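Local coordinates for putative acetamidase/formamidase (Yersinia enterocolitica subsp. palearctica serotype O:3, PDB 5UBU), which probably hydrolyses non-peptide carbon-nitrogen bonds in linear amides and holds a pair of sodium ions in this crystal, at residues Gly213-Gln225 and Ala234-Asp246. Numbering follows the deposited sequence.
With NA (sodium ion), chain G; NA (sodium ion), chain H.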
# COMPACT_ATOMS: atom_id res chain seq x y z
N GLY B 213 -4.41 -7.36 -35.10
CA GLY B 213 -3.78 -8.68 -35.17
C GLY B 213 -3.58 -9.33 -33.82
O GLY B 213 -3.14 -10.49 -33.75
N GLY B 214 -3.90 -8.61 -32.75
CA GLY B 214 -3.74 -9.15 -31.40
C GLY B 214 -2.33 -9.02 -30.85
O GLY B 214 -2.12 -8.36 -29.82
N ARG B 215 -1.37 -9.63 -31.55
CA ARG B 215 0.04 -9.62 -31.13
C ARG B 215 0.22 -10.39 -29.83
O ARG B 215 0.49 -9.81 -28.78
CB ARG B 215 0.60 -8.19 -31.04
CG ARG B 215 0.84 -7.57 -32.39
CD ARG B 215 1.25 -6.12 -32.29
NE ARG B 215 1.91 -5.73 -33.54
CZ ARG B 215 3.24 -5.76 -33.75
NH1 ARG B 215 4.09 -6.10 -32.78
NH2 ARG B 215 3.72 -5.42 -34.93
N LEU B 216 0.07 -11.70 -29.92
CA LEU B 216 0.20 -12.60 -28.77
C LEU B 216 1.66 -12.91 -28.46
O LEU B 216 2.43 -13.27 -29.35
CB LEU B 216 -0.55 -13.91 -29.04
CG LEU B 216 -0.49 -15.01 -27.96
CD1 LEU B 216 -1.10 -14.53 -26.65
CD2 LEU B 216 -1.21 -16.25 -28.48
N PHE B 217 2.02 -12.78 -27.19
CA PHE B 217 3.36 -13.08 -26.70
C PHE B 217 3.25 -14.15 -25.62
O PHE B 217 2.30 -14.15 -24.83
CB PHE B 217 4.02 -11.84 -26.09
CG PHE B 217 4.31 -10.75 -27.07
CD1 PHE B 217 3.36 -9.81 -27.39
CD2 PHE B 217 5.58 -10.65 -27.65
CE1 PHE B 217 3.64 -8.78 -28.28
CE2 PHE B 217 5.88 -9.64 -28.54
CZ PHE B 217 4.91 -8.69 -28.85
N ILE B 218 4.23 -15.04 -25.57
CA ILE B 218 4.23 -16.12 -24.58
C ILE B 218 5.66 -16.40 -24.12
O ILE B 218 6.62 -16.11 -24.83
CB ILE B 218 3.53 -17.39 -25.14
CG1 ILE B 218 3.34 -18.45 -24.05
CG2 ILE B 218 4.31 -17.97 -26.33
CD1 ILE B 218 2.54 -19.65 -24.51
N GLY B 219 5.80 -16.92 -22.90
CA GLY B 219 7.13 -17.25 -22.36
C GLY B 219 7.13 -17.51 -20.88
O GLY B 219 6.08 -17.60 -20.26
N ASP B 220 8.33 -17.64 -20.32
CA ASP B 220 8.53 -17.85 -18.88
C ASP B 220 7.72 -19.04 -18.34
O ASP B 220 6.81 -18.88 -17.53
CB ASP B 220 8.21 -16.54 -18.14
CG ASP B 220 8.49 -16.61 -16.63
OD1 ASP B 220 9.39 -17.34 -16.17
OD2 ASP B 220 7.79 -15.87 -15.92
N ALA B 221 8.05 -20.23 -18.80
CA ALA B 221 7.38 -21.43 -18.34
C ALA B 221 7.90 -21.79 -16.94
O ALA B 221 9.09 -21.61 -16.64
CB ALA B 221 7.64 -22.58 -19.30
N HIS B 222 6.99 -22.24 -16.07
CA HIS B 222 7.35 -22.66 -14.71
C HIS B 222 6.97 -24.11 -14.51
O HIS B 222 5.89 -24.52 -14.90
CB HIS B 222 6.62 -21.87 -13.62
CG HIS B 222 6.94 -20.42 -13.58
ND1 HIS B 222 6.02 -19.47 -13.21
CD2 HIS B 222 8.07 -19.74 -13.91
CE1 HIS B 222 6.58 -18.27 -13.26
NE2 HIS B 222 7.82 -18.41 -13.69
N ALA B 223 7.86 -24.89 -13.91
CA ALA B 223 7.59 -26.31 -13.63
C ALA B 223 6.65 -26.44 -12.44
O ALA B 223 6.00 -27.46 -12.26
CB ALA B 223 8.88 -27.07 -13.38
N CYS B 224 6.62 -25.39 -11.62
CA CYS B 224 5.77 -25.32 -10.43
C CYS B 224 5.91 -23.91 -9.87
O CYS B 224 6.83 -23.20 -10.27
CB CYS B 224 6.22 -26.35 -9.38
SG CYS B 224 7.99 -26.27 -9.00
N GLN B 225 5.01 -23.50 -8.98
CA GLN B 225 5.09 -22.18 -8.35
C GLN B 225 4.16 -22.04 -7.16
O GLN B 225 3.01 -22.48 -7.20
CB GLN B 225 4.75 -21.05 -9.33
CG GLN B 225 4.84 -19.64 -8.74
CD GLN B 225 4.27 -18.57 -9.63
OE1 GLN B 225 4.63 -18.47 -10.80
NE2 GLN B 225 3.41 -17.75 -9.07
N ALA B 234 10.29 -18.94 -9.67
CA ALA B 234 9.69 -20.25 -9.50
C ALA B 234 10.76 -21.19 -10.04
O ALA B 234 11.95 -20.87 -9.97
CB ALA B 234 8.42 -20.33 -10.33
N VAL B 235 10.37 -22.37 -10.52
CA VAL B 235 11.33 -23.29 -11.13
C VAL B 235 11.23 -22.94 -12.62
O VAL B 235 10.36 -23.44 -13.32
CB VAL B 235 11.04 -24.78 -10.84
CG1 VAL B 235 11.94 -25.68 -11.68
CG2 VAL B 235 11.23 -25.07 -9.35
N GLU B 236 12.12 -22.06 -13.06
CA GLU B 236 12.17 -21.58 -14.43
C GLU B 236 12.75 -22.63 -15.37
O GLU B 236 13.82 -23.19 -15.08
CB GLU B 236 13.08 -20.35 -14.50
CG GLU B 236 12.82 -19.26 -13.46
CD GLU B 236 11.46 -18.62 -13.57
OE1 GLU B 236 11.02 -18.01 -12.57
OE2 GLU B 236 10.82 -18.72 -14.64
N PHE B 237 12.09 -22.88 -16.50
CA PHE B 237 12.60 -23.87 -17.46
C PHE B 237 12.19 -23.59 -18.91
O PHE B 237 11.27 -22.82 -19.18
CB PHE B 237 12.20 -25.31 -17.03
CG PHE B 237 10.77 -25.70 -17.37
CD1 PHE B 237 9.70 -25.02 -16.84
CD2 PHE B 237 10.52 -26.81 -18.17
CE1 PHE B 237 8.39 -25.40 -17.15
CE2 PHE B 237 9.21 -27.19 -18.46
CZ PHE B 237 8.15 -26.49 -17.94
N ALA B 238 12.93 -24.21 -19.83
CA ALA B 238 12.69 -24.12 -21.25
C ALA B 238 11.65 -25.21 -21.53
O ALA B 238 11.81 -26.34 -21.07
CB ALA B 238 13.98 -24.37 -22.02
N SER B 239 10.61 -24.87 -22.30
CA SER B 239 9.53 -25.83 -22.57
C SER B 239 9.03 -25.90 -23.99
O SER B 239 9.34 -25.06 -24.83
CB SER B 239 8.30 -25.44 -21.74
OG SER B 239 7.67 -24.28 -22.27
N ILE B 240 8.23 -26.94 -24.22
CA ILE B 240 7.55 -27.18 -25.48
C ILE B 240 6.10 -26.98 -25.07
O ILE B 240 5.45 -27.90 -24.56
CB ILE B 240 7.76 -28.60 -26.04
CG1 ILE B 240 9.26 -28.86 -26.28
CG2 ILE B 240 6.98 -28.77 -27.34
CD1 ILE B 240 9.59 -30.25 -26.79
N THR B 241 5.61 -25.75 -25.24
CA THR B 241 4.24 -25.39 -24.87
C THR B 241 3.37 -25.40 -26.10
O THR B 241 3.65 -24.68 -27.06
CB THR B 241 4.20 -23.99 -24.22
OG1 THR B 241 4.98 -23.99 -23.02
CG2 THR B 241 2.78 -23.58 -23.90
N THR B 242 2.32 -26.21 -26.07
CA THR B 242 1.38 -26.31 -27.18
C THR B 242 0.09 -25.60 -26.79
O THR B 242 -0.52 -25.91 -25.77
CB THR B 242 1.08 -27.78 -27.55
OG1 THR B 242 2.29 -28.42 -27.96
CG2 THR B 242 0.08 -27.87 -28.70
N ILE B 243 -0.31 -24.64 -27.62
CA ILE B 243 -1.52 -23.85 -27.38
C ILE B 243 -2.47 -23.85 -28.57
O ILE B 243 -2.06 -24.15 -29.70
CB ILE B 243 -1.17 -22.37 -27.06
CG1 ILE B 243 -0.42 -21.71 -28.23
CG2 ILE B 243 -0.33 -22.29 -25.80
CD1 ILE B 243 -0.07 -20.26 -27.99
N LYS B 244 -3.74 -23.54 -28.30
CA LYS B 244 -4.77 -23.43 -29.33
C LYS B 244 -5.26 -21.99 -29.13
O LYS B 244 -5.71 -21.63 -28.05
CB LYS B 244 -5.91 -24.44 -29.14
CG LYS B 244 -6.62 -24.91 -30.40
CD LYS B 244 -8.11 -25.20 -30.27
CE LYS B 244 -8.65 -26.04 -31.42
NZ LYS B 244 -10.13 -25.90 -31.57
N VAL B 245 -5.13 -21.17 -30.16
CA VAL B 245 -5.52 -19.77 -30.09
C VAL B 245 -6.76 -19.53 -30.94
O VAL B 245 -6.78 -19.91 -32.11
CB VAL B 245 -4.36 -18.88 -30.61
CG1 VAL B 245 -4.72 -17.40 -30.51
CG2 VAL B 245 -3.08 -19.19 -29.84
N ASP B 246 -7.78 -18.90 -30.36
CA ASP B 246 -9.00 -18.63 -31.09
C ASP B 246 -9.35 -17.15 -30.85
O ASP B 246 -8.65 -16.46 -30.09
CB ASP B 246 -10.12 -19.60 -30.69
CG ASP B 246 -11.19 -19.79 -31.81
OD1 ASP B 246 -11.45 -18.86 -32.60
OD2 ASP B 246 -11.79 -20.90 -31.88
NA NA G . 9.62 -16.95 -13.96
NA NA H . 7.54 -14.55 -14.16
O HOH W 1 10.32 -21.12 -20.83
O HOH W 2 8.93 -13.28 -11.94
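His222 and Glu236 face each other as a non-hydrogen-bonded antiparallel pair and share a sodium ion with Asp220. From the backbone, CB of His222 lies near the Ala234 methyl, and chi1 of -64° sets CG beside the backbone N, carrying the ring toward Glu236 and the ion. The methyl of Ala234 sits over the centre of the ring, 3.6 Å from CB of Ala234 to the ring centroid, a CH-pi contact. CD2 passes Glu236 OE2 at the ring edge, and CE1 lies near both sodium ions; at the tip, NE2 of His222 binds the first at 2.3 Å. Glu236 lies alongside, its carboxylate turned 75° from the ring, and grips the ion through both OE1 and OE2; OE1 also accepts the backbone N of Ala234. Asp220 binds the same ion through OD1, with OD2 at a longer 2.9 Å; OD2 also binds the second sodium, at 2.2 Å, which Asn193 and Asp195 share. The backbone bond from Ala223 N to Val235 O, 2.9 Å long, ties the two segments beside the site. Farther along, the strands diverge into separate sheets, and Leu216 CD2 meets Val245 CG2 tip to tip at 3.7 Å. Three carboxylates, Asp195 included, around two adjacent cations imply negative charge probably balanced by bound metal.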